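Glucose 1-dehydrogenase (Haloferax mediterranei, PDB 2B5W) catalyses the zinc-dependent oxidation of D-glucose and several other aldoses, passing the electrons to NADP+ in preference to NAD+. Local coordinates at residues 3-8 and 57-61; 32-36 and 143-147; 80-86 and 134-140; 123-127 and 351-355. The protein carries 1 engineered substitution. All coordinates share one frame; numbering follows the deposited sequence.

Contact 1 (3-8 and 57-61); sequences AIAVKR and DHLVL
V6 and L59 form an antiparallel hydrogen-bonded pair in a three-stranded sheet that belongs to the catalytic part of this zinc alcohol dehydrogenase fold. Strand 2-7 is the middle strand and strand 58-60 an outer one. V6 N bonds L59 O at 2.9 Å, and L59 N answers with a bond to V6 O at 2.9 Å. L61 N carries the pairing one step further and reaches I4 O at 3.0 Å, with a nearly straight N-H (164°). A5 and V60 are the non-hydrogen-bonded pair, their CA atoms 4.0 Å apart.

V6 and L59 share one face and lie side by side, with V6 CG2 at 3.9 Å from L59 CB. The other branch of V6, CG1, is anti to the carbonyl carbon (chi1 -72°). This brings it against both methyls of L61, whose side chain crosses at about a right angle. A5, V60 and H58 occupy the opposite face, where H58 CD2 touches A5 CB at 3.9 Å. The imidazole is held on two sides. ND1 bonds D57 OD1 at 2.9 Å, close to the ring plane, and NE2 is hydrogen-bonded to K18. The ring also stacks with H121.

The face of V6 and L59 packs on helix 39-46, V6 on I45 and L59 on V44. L61, past the strand, touches both. Within the sheet, A3, A5 and H58 touch I16 of the other outer strand, 14-17.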
# COMPACT_ATOMS: atom_id res chain seq x y z
N ALA A 3 16.05 22.58 -31.43
CA ALA A 3 15.37 21.95 -30.29
C ALA A 3 13.91 22.41 -30.27
O ALA A 3 13.56 23.45 -30.84
CB ALA A 3 16.04 22.29 -29.03
N ILE A 4 13.04 21.63 -29.63
CA ILE A 4 11.64 21.95 -29.49
C ILE A 4 11.39 22.33 -28.04
O ILE A 4 11.72 21.57 -27.14
CB ILE A 4 10.74 20.74 -29.89
CG1 ILE A 4 11.05 20.28 -31.32
CG2 ILE A 4 9.28 21.10 -29.72
CD1 ILE A 4 10.86 21.31 -32.39
N ALA A 5 10.85 23.52 -27.82
CA ALA A 5 10.76 24.10 -26.48
C ALA A 5 9.43 24.79 -26.25
O ALA A 5 8.74 25.15 -27.20
CB ALA A 5 11.87 25.08 -26.27
N VAL A 6 9.07 24.95 -24.98
CA VAL A 6 7.97 25.86 -24.60
C VAL A 6 8.64 27.16 -24.09
O VAL A 6 9.68 27.14 -23.42
CB VAL A 6 7.02 25.25 -23.54
CG1 VAL A 6 6.16 24.14 -24.17
CG2 VAL A 6 7.77 24.73 -22.33
N LYS A 7 8.06 28.30 -24.46
CA LYS A 7 8.55 29.61 -24.03
C LYS A 7 7.43 30.31 -23.27
O LYS A 7 6.24 29.99 -23.43
CB LYS A 7 8.91 30.47 -25.24
CG LYS A 7 10.32 30.33 -25.79
CD LYS A 7 10.33 30.69 -27.28
CE LYS A 7 11.59 31.40 -27.75
NZ LYS A 7 11.49 31.73 -29.22
N ARG A 8 7.82 31.26 -22.41
CA ARG A 8 6.84 32.14 -21.79
C ARG A 8 6.11 32.91 -22.87
O ARG A 8 6.74 33.52 -23.74
CB ARG A 8 7.53 33.12 -20.85
CG ARG A 8 8.14 32.45 -19.62
CD ARG A 8 8.90 33.43 -18.72
NE ARG A 8 9.49 32.78 -17.54
CZ ARG A 8 10.20 33.43 -16.61
NH1 ARG A 8 10.42 34.75 -16.70
NH2 ARG A 8 10.73 32.84 -15.53
N ASP A 57 14.82 31.15 -20.45
CA ASP A 57 13.58 31.68 -20.99
C ASP A 57 12.75 30.65 -21.75
O ASP A 57 11.78 31.01 -22.44
CB ASP A 57 13.84 32.92 -21.88
CG ASP A 57 14.59 32.59 -23.17
OD1 ASP A 57 14.82 31.41 -23.52
OD2 ASP A 57 15.00 33.49 -23.93
N HIS A 58 13.10 29.38 -21.58
CA HIS A 58 12.39 28.30 -22.26
C HIS A 58 12.67 27.00 -21.53
O HIS A 58 13.55 26.94 -20.67
CB HIS A 58 12.88 28.20 -23.71
CG HIS A 58 14.30 27.72 -23.84
ND1 HIS A 58 15.39 28.55 -23.67
CD2 HIS A 58 14.81 26.48 -24.06
CE1 HIS A 58 16.50 27.85 -23.81
NE2 HIS A 58 16.17 26.59 -24.05
N LEU A 59 11.92 25.97 -21.91
CA LEU A 59 12.19 24.62 -21.47
C LEU A 59 12.14 23.72 -22.71
O LEU A 59 11.12 23.64 -23.39
CB LEU A 59 11.13 24.17 -20.48
CG LEU A 59 11.17 22.68 -20.09
CD1 LEU A 59 12.43 22.38 -19.34
CD2 LEU A 59 9.98 22.35 -19.26
N VAL A 60 13.26 23.07 -23.01
CA VAL A 60 13.27 22.06 -24.08
C VAL A 60 12.43 20.88 -23.59
O VAL A 60 12.63 20.41 -22.45
CB VAL A 60 14.68 21.60 -24.43
CG1 VAL A 60 14.65 20.43 -25.40
CG2 VAL A 60 15.50 22.76 -25.04
N LEU A 61 11.47 20.44 -24.41
CA LEU A 61 10.57 19.39 -24.03
C LEU A 61 11.20 18.01 -24.24
O LEU A 61 12.24 17.90 -24.87
CB LEU A 61 9.29 19.49 -24.83
CG LEU A 61 8.43 20.75 -24.61
CD1 LEU A 61 7.30 20.73 -25.65
CD2 LEU A 61 7.88 20.76 -23.20

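Contact 2 (32-36 and 143-147); sequences TLRVG and AELGF
R34 CB rests against F147 CD2 at 3.9 Å, meeting the ring at a slant. CG is anti to the carbonyl carbon (chi1 -69°), and the chain then runs extended past the ring to the turn at 143-146. CD passes 3.2 Å from E144 O. NE looks to another partner and makes a salt bridge with E353 of strand 349-353. At the tip, NH1 bonds E144 O at 2.8 Å. The bond is bent, 134° at the hydrogen, and the oxygen lies 31° out of the guanidinium plane. NH1 also lies alongside E144 CG (3.4 Å), while E144 OE1 stays 4.5 Å from it, too far for a salt bridge. L145 CD2 sits at the guanidinium edge.

R34 and L33 both face V66, which makes a classic beta bulge in strand 27-37. Facing it, A143 to G146 form a type I turn that leads toward helix 149-164. A leucine in place of R34 would probably leave E144 O without its donor and E353 without its countercharge. L33 CD1 touches A143 CB at 4.3 Å. F147 CB lies 3.5 Å from G36 N. Any side chain on G36 would be pressed against the ring at CD1, and G36 is also close to E64, a ligand of the catalytic zinc.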
# COMPACT_ATOMS: atom_id res chain seq x y z
N THR A 32 20.27 12.45 -30.85
CA THR A 32 18.87 12.05 -30.67
C THR A 32 18.31 11.36 -31.91
O THR A 32 18.46 11.86 -33.03
CB THR A 32 18.03 13.26 -30.33
OG1 THR A 32 18.63 13.89 -29.18
CG2 THR A 32 16.63 12.89 -29.96
N LEU A 33 17.67 10.21 -31.70
CA LEU A 33 16.99 9.49 -32.79
C LEU A 33 15.51 9.90 -32.76
O LEU A 33 15.04 10.57 -33.66
CB LEU A 33 17.16 7.97 -32.66
CG LEU A 33 18.59 7.51 -32.84
CD1 LEU A 33 18.72 6.10 -32.29
CD2 LEU A 33 19.01 7.54 -34.28
N ARG A 34 14.77 9.49 -31.72
CA ARG A 34 13.34 9.79 -31.56
C ARG A 34 13.02 10.14 -30.13
O ARG A 34 13.65 9.63 -29.21
CB ARG A 34 12.48 8.59 -31.99
CG ARG A 34 12.53 8.32 -33.48
CD ARG A 34 11.93 6.97 -33.85
NE ARG A 34 11.84 6.86 -35.29
CZ ARG A 34 11.01 6.06 -35.90
NH1 ARG A 34 10.28 5.20 -35.21
NH2 ARG A 34 10.93 6.09 -37.25
N VAL A 35 12.03 11.00 -29.94
CA VAL A 35 11.55 11.37 -28.61
C VAL A 35 10.04 11.29 -28.61
O VAL A 35 9.37 11.85 -29.48
CB VAL A 35 11.99 12.78 -28.18
CG1 VAL A 35 11.59 13.05 -26.76
CG2 VAL A 35 13.46 12.95 -28.38
N GLY A 36 9.48 10.52 -27.70
CA GLY A 36 8.07 10.37 -27.55
C GLY A 36 7.39 11.54 -26.87
O GLY A 36 8.02 12.37 -26.23
N ALA A 143 15.86 0.51 -31.32
CA ALA A 143 16.06 1.92 -31.64
C ALA A 143 14.81 2.55 -32.21
O ALA A 143 14.51 3.69 -31.84
CB ALA A 143 17.18 2.10 -32.59
N GLU A 144 14.14 1.88 -33.16
CA GLU A 144 12.98 2.45 -33.83
C GLU A 144 11.91 2.87 -32.84
O GLU A 144 11.34 3.96 -32.92
CB GLU A 144 12.42 1.46 -34.89
CG GLU A 144 11.16 1.94 -35.59
CD GLU A 144 10.47 0.89 -36.43
OE1 GLU A 144 9.30 1.13 -36.82
OE2 GLU A 144 11.08 -0.17 -36.69
N LEU A 145 11.62 2.00 -31.88
CA LEU A 145 10.57 2.26 -30.91
C LEU A 145 11.15 2.49 -29.51
O LEU A 145 10.44 2.34 -28.48
CB LEU A 145 9.54 1.16 -30.91
CG LEU A 145 8.82 0.95 -32.22
CD1 LEU A 145 7.78 -0.18 -32.05
CD2 LEU A 145 8.15 2.26 -32.70
N GLY A 146 12.38 2.99 -29.47
CA GLY A 146 13.09 3.10 -28.19
C GLY A 146 12.52 4.15 -27.25
O GLY A 146 12.78 4.11 -26.02
N PHE A 147 11.76 5.09 -27.80
CA PHE A 147 11.01 6.05 -27.01
C PHE A 147 9.93 5.42 -26.14
O PHE A 147 9.34 6.13 -25.36
CB PHE A 147 10.44 7.15 -27.92
CG PHE A 147 9.47 6.65 -28.94
CD1 PHE A 147 8.10 6.53 -28.65
CD2 PHE A 147 9.90 6.29 -30.22
CE1 PHE A 147 7.24 6.03 -29.62
CE2 PHE A 147 9.05 5.80 -31.13
CZ PHE A 147 7.73 5.68 -30.87

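Contact 3 (80-86 and 134-140); sequences GDIVVPT and YLVRIPR
Y134 O is gripped twice. T86 N bonds it at 2.8 Å, in the carbonyl plane, and P85 CA adds a CA-H...O contact at 3.2 Å. From here strands 82-85 and 135-137 run antiparallel. V84 and V136 exchange two main-chain bonds, and V136 N approaches V84 O from above the carbonyl plane. I138 N closes the row on I82 O at 3.0 Å.

L135 CD2 touches V83 CG2 at 4.0 Å and also reaches P85 CB on the same face. On the other face V84 CG2 meets I138 CD1 at 3.8 Å, the side chains crossing at about a right angle. I82 works with both branches. CG2, anti to the backbone N, presses on I138 CG1 at 3.7 Å, and CG1 lies against R140 CA. Bent at chi3 (149°) and turned at chi4 (-82°), the R140 chain sets NH2 2.8 Å from G80 O, a weak bond. A glycine in place of I82 would probably open a gap beside I138 and leave R140 freer to shift.

V84 and V136 also pack on F309 of helix 306-318. Main-chain bonds set the register. This implies a mostly buried, apolar pair, with charge left at exposed R137 and toward the D81-R140 end.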
# COMPACT_ATOMS: atom_id res chain seq x y z
N GLY A 80 28.32 4.51 -31.33
CA GLY A 80 27.29 3.72 -31.97
C GLY A 80 26.32 2.98 -31.05
O GLY A 80 25.33 2.42 -31.58
N ASP A 81 26.55 2.95 -29.73
CA ASP A 81 25.62 2.32 -28.78
C ASP A 81 24.26 3.03 -28.83
O ASP A 81 24.20 4.26 -28.95
CB ASP A 81 26.08 2.43 -27.35
CG ASP A 81 27.22 1.51 -27.03
OD1 ASP A 81 27.60 0.70 -27.92
OD2 ASP A 81 27.77 1.56 -25.90
N ILE A 82 23.20 2.25 -28.76
CA ILE A 82 21.84 2.79 -28.68
C ILE A 82 21.49 2.89 -27.21
O ILE A 82 21.54 1.89 -26.45
CB ILE A 82 20.80 1.90 -29.42
CG1 ILE A 82 21.20 1.64 -30.87
CG2 ILE A 82 19.43 2.53 -29.40
CD1 ILE A 82 21.57 2.88 -31.64
N VAL A 83 21.12 4.10 -26.78
CA VAL A 83 20.85 4.38 -25.39
C VAL A 83 19.54 5.13 -25.15
O VAL A 83 19.10 5.90 -26.01
CB VAL A 83 22.01 5.20 -24.76
CG1 VAL A 83 23.29 4.37 -24.70
CG2 VAL A 83 22.28 6.49 -25.53
N VAL A 84 18.94 4.87 -24.00
CA VAL A 84 17.81 5.60 -23.48
C VAL A 84 18.24 6.26 -22.17
O VAL A 84 18.69 5.57 -21.25
CB VAL A 84 16.62 4.64 -23.22
CG1 VAL A 84 15.53 5.34 -22.50
CG2 VAL A 84 16.13 4.04 -24.55
N PRO A 85 18.07 7.56 -22.04
CA PRO A 85 18.40 8.24 -20.77
C PRO A 85 17.29 8.12 -19.74
O PRO A 85 16.08 8.21 -20.07
CB PRO A 85 18.54 9.72 -21.20
CG PRO A 85 17.56 9.85 -22.33
CD PRO A 85 17.59 8.51 -23.07
N THR A 86 17.67 8.04 -18.46
CA THR A 86 16.70 8.22 -17.39
C THR A 86 16.38 9.72 -17.32
O THR A 86 17.02 10.56 -17.99
CB THR A 86 17.22 7.74 -16.03
OG1 THR A 86 18.34 8.57 -15.67
CG2 THR A 86 17.71 6.32 -16.09
N TYR A 134 23.28 7.23 -16.16
CA TYR A 134 21.87 7.49 -16.49
C TYR A 134 21.56 7.22 -17.96
O TYR A 134 20.47 7.58 -18.42
CB TYR A 134 21.47 8.92 -16.13
CG TYR A 134 21.71 9.26 -14.66
CD1 TYR A 134 21.36 8.38 -13.67
CD2 TYR A 134 22.38 10.42 -14.31
CE1 TYR A 134 21.60 8.67 -12.34
CE2 TYR A 134 22.61 10.71 -12.98
CZ TYR A 134 22.24 9.82 -12.00
OH TYR A 134 22.50 10.06 -10.63
N LEU A 135 22.48 6.58 -18.67
CA LEU A 135 22.24 6.13 -20.04
C LEU A 135 22.12 4.63 -19.99
O LEU A 135 23.06 3.94 -19.55
CB LEU A 135 23.37 6.55 -21.00
CG LEU A 135 23.40 8.05 -21.29
CD1 LEU A 135 24.63 8.51 -22.01
CD2 LEU A 135 22.12 8.49 -22.05
N VAL A 136 20.99 4.11 -20.45
CA VAL A 136 20.76 2.68 -20.45
C VAL A 136 20.90 2.14 -21.86
O VAL A 136 20.14 2.50 -22.76
CB VAL A 136 19.36 2.36 -19.89
CG1 VAL A 136 19.14 0.84 -19.87
CG2 VAL A 136 19.17 2.99 -18.51
N ARG A 137 21.88 1.28 -22.09
CA ARG A 137 22.00 0.64 -23.38
C ARG A 137 20.81 -0.27 -23.58
O ARG A 137 20.37 -0.96 -22.66
CB ARG A 137 23.29 -0.19 -23.43
CG ARG A 137 24.54 0.70 -23.50
CD ARG A 137 25.85 -0.05 -23.20
NE ARG A 137 25.91 -0.30 -21.78
CZ ARG A 137 26.94 -0.86 -21.14
NH1 ARG A 137 28.02 -1.26 -21.79
NH2 ARG A 137 26.86 -1.02 -19.83
N ILE A 138 20.29 -0.25 -24.80
CA ILE A 138 19.17 -1.12 -25.17
C ILE A 138 19.57 -1.88 -26.43
O ILE A 138 20.45 -1.45 -27.21
CB ILE A 138 17.85 -0.32 -25.37
CG1 ILE A 138 17.93 0.58 -26.60
CG2 ILE A 138 17.49 0.46 -24.14
CD1 ILE A 138 16.56 1.18 -26.98
N PRO A 139 18.86 -2.97 -26.72
CA PRO A 139 19.13 -3.67 -27.98
C PRO A 139 19.04 -2.77 -29.21
O PRO A 139 18.15 -1.89 -29.32
CB PRO A 139 18.08 -4.78 -27.99
CG PRO A 139 17.77 -5.01 -26.57
CD PRO A 139 17.79 -3.60 -25.94
N ARG A 140 19.94 -2.95 -30.17
CA ARG A 140 19.95 -2.10 -31.37
C ARG A 140 18.62 -2.07 -32.08
O ARG A 140 18.21 -1.05 -32.67
CB ARG A 140 21.01 -2.55 -32.40
CG ARG A 140 22.39 -2.48 -31.91
CD ARG A 140 23.43 -2.70 -32.99
NE ARG A 140 24.65 -1.94 -32.69
CZ ARG A 140 24.82 -0.65 -32.96
NH1 ARG A 140 23.87 0.09 -33.55
NH2 ARG A 140 25.97 -0.08 -32.62

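Contact 4 (123-127 and 351-355); sequences YMSEF and AIEFS
F354 CZ presses on M124 C at 3.4 Å, the closest approach of this contact. The ring lies along the main chain of M124 and S125. Its CE2 atom is 3.7 Å from S125 N. S125 O stands over one face, 3.7 Å above the plane and offset toward the rim. F354 CG is anti to its carbonyl carbon (chi1 -73°), and this carries the ring across to the 123-127 segment. M124 CB completes the tight part, 3.8 Å from F354 CZ. M124 is also the centre of an inverse gamma turn, so the ring packs on a sharply bent piece of chain.

The rest is looser. The M124 chain runs extended to its tip, where SD and CE both lie 4.0 Å from I352 CD1, and the two side chains cross at about a right angle. E126 CG comes no nearer than 4.1 Å to F354 CD2, on the partly exposed side. Its carboxylate turns to another partner, and OE1 bonds the backbone N of K2.

S125 OG bonds F127 O at 2.6 Å, and S125 O takes a bond from T32 OG1. T32 O in turn is hydrogen-bonded to S355 OG. Thus T32 of strand 27-37 binds both segments.

M124 packs on V35 and V37 of the same strand. In zinc-containing alcohol dehydrogenases the end of the chain returns from the nucleotide-binding domain to the catalytic domain, and strand 349-353 with F354 is the last part of that returned segment here.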
# COMPACT_ATOMS: atom_id res chain seq x y z
N TYR A 123 14.98 16.33 -23.98
CA TYR A 123 15.73 15.62 -24.98
C TYR A 123 15.33 15.92 -26.44
O TYR A 123 15.96 15.38 -27.35
CB TYR A 123 15.59 14.11 -24.74
CG TYR A 123 16.08 13.68 -23.37
CD1 TYR A 123 17.38 13.92 -22.97
CD2 TYR A 123 15.23 13.03 -22.46
CE1 TYR A 123 17.83 13.55 -21.73
CE2 TYR A 123 15.67 12.68 -21.23
CZ TYR A 123 16.97 12.94 -20.86
OH TYR A 123 17.45 12.59 -19.61
N MET A 124 14.34 16.79 -26.64
CA MET A 124 13.92 17.15 -27.99
C MET A 124 14.87 18.17 -28.60
O MET A 124 14.52 19.32 -28.84
CB MET A 124 12.48 17.69 -28.02
CG MET A 124 11.47 16.62 -27.80
SD MET A 124 9.80 17.23 -27.93
CE MET A 124 8.91 15.68 -27.67
N SER A 125 16.09 17.73 -28.83
CA SER A 125 17.13 18.51 -29.46
C SER A 125 17.94 17.55 -30.28
O SER A 125 17.87 16.34 -30.06
CB SER A 125 18.01 19.24 -28.42
OG SER A 125 18.62 18.37 -27.49
N GLU A 126 18.71 18.04 -31.26
CA GLU A 126 19.44 17.12 -32.11
C GLU A 126 20.48 16.31 -31.37
O GLU A 126 20.78 15.20 -31.78
CB GLU A 126 20.04 17.89 -33.31
CG GLU A 126 18.94 18.45 -34.19
CD GLU A 126 19.45 19.17 -35.42
OE1 GLU A 126 19.95 20.31 -35.28
OE2 GLU A 126 19.32 18.61 -36.53
N PHE A 127 21.04 16.88 -30.31
CA PHE A 127 22.04 16.24 -29.45
C PHE A 127 21.73 16.52 -28.00
O PHE A 127 21.12 17.54 -27.65
CB PHE A 127 23.47 16.71 -29.75
CG PHE A 127 23.93 16.42 -31.13
CD1 PHE A 127 24.66 15.27 -31.42
CD2 PHE A 127 23.58 17.27 -32.17
CE1 PHE A 127 25.05 15.00 -32.73
CE2 PHE A 127 23.96 17.00 -33.46
CZ PHE A 127 24.70 15.87 -33.75
N ALA A 351 5.71 10.31 -31.64
CA ALA A 351 7.09 10.67 -31.40
C ALA A 351 7.55 11.60 -32.50
O ALA A 351 6.94 11.66 -33.56
CB ALA A 351 7.99 9.45 -31.37
N ILE A 352 8.65 12.30 -32.24
CA ILE A 352 9.36 13.11 -33.21
C ILE A 352 10.70 12.47 -33.51
O ILE A 352 11.45 12.14 -32.61
CB ILE A 352 9.58 14.53 -32.68
CG1 ILE A 352 8.21 15.18 -32.40
CG2 ILE A 352 10.39 15.36 -33.69
CD1 ILE A 352 8.27 16.42 -31.53
N GLU A 353 11.00 12.33 -34.79
CA GLU A 353 12.25 11.78 -35.27
C GLU A 353 13.21 12.90 -35.61
O GLU A 353 12.95 13.68 -36.54
CB GLU A 353 12.02 10.89 -36.48
CG GLU A 353 13.31 10.28 -37.02
CD GLU A 353 13.04 9.20 -38.01
OE1 GLU A 353 12.87 9.51 -39.19
OE2 GLU A 353 13.06 8.02 -37.59
N PHE A 354 14.31 12.95 -34.90
CA PHE A 354 15.41 13.89 -35.14
C PHE A 354 16.45 13.40 -36.14
O PHE A 354 17.06 14.18 -36.88
CB PHE A 354 16.08 14.27 -33.82
CG PHE A 354 15.24 15.20 -32.99
CD1 PHE A 354 14.17 14.72 -32.27
CD2 PHE A 354 15.51 16.55 -32.97
CE1 PHE A 354 13.36 15.59 -31.54
CE2 PHE A 354 14.69 17.42 -32.24
CZ PHE A 354 13.63 16.92 -31.54
N SER A 355 16.65 12.08 -36.16
CA SER A 355 17.63 11.46 -37.03
C SER A 355 17.41 9.96 -37.07
O SER A 355 16.68 9.41 -36.24
CB SER A 355 19.04 11.76 -36.54
OG SER A 355 19.41 10.97 -35.40

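In the fold
Contact 1 belongs to a small three-stranded sheet, and contacts 2, 3 and 4 reach one larger mixed sheet. Contacts 2 and 4 are nearest, their centres 8 Å apart; one segment of each lies on neighbouring strands 27-37 and 349-353. Contacts 2 and 3 are 10 Å apart and touch through A143 and G146. Contact 4 reaches contact 1, where M124 bridges to I4 and L61, and contact 3, where Y123 meets T86. Contacts 1 and 3 lie 24 Å apart. Along the chain contact 1 closes before 3 opens, 3 falls within the span of 2, and 4 alternates with both 2 and 3. Early and late parts of the chain thus build one catalytic domain beside the zinc.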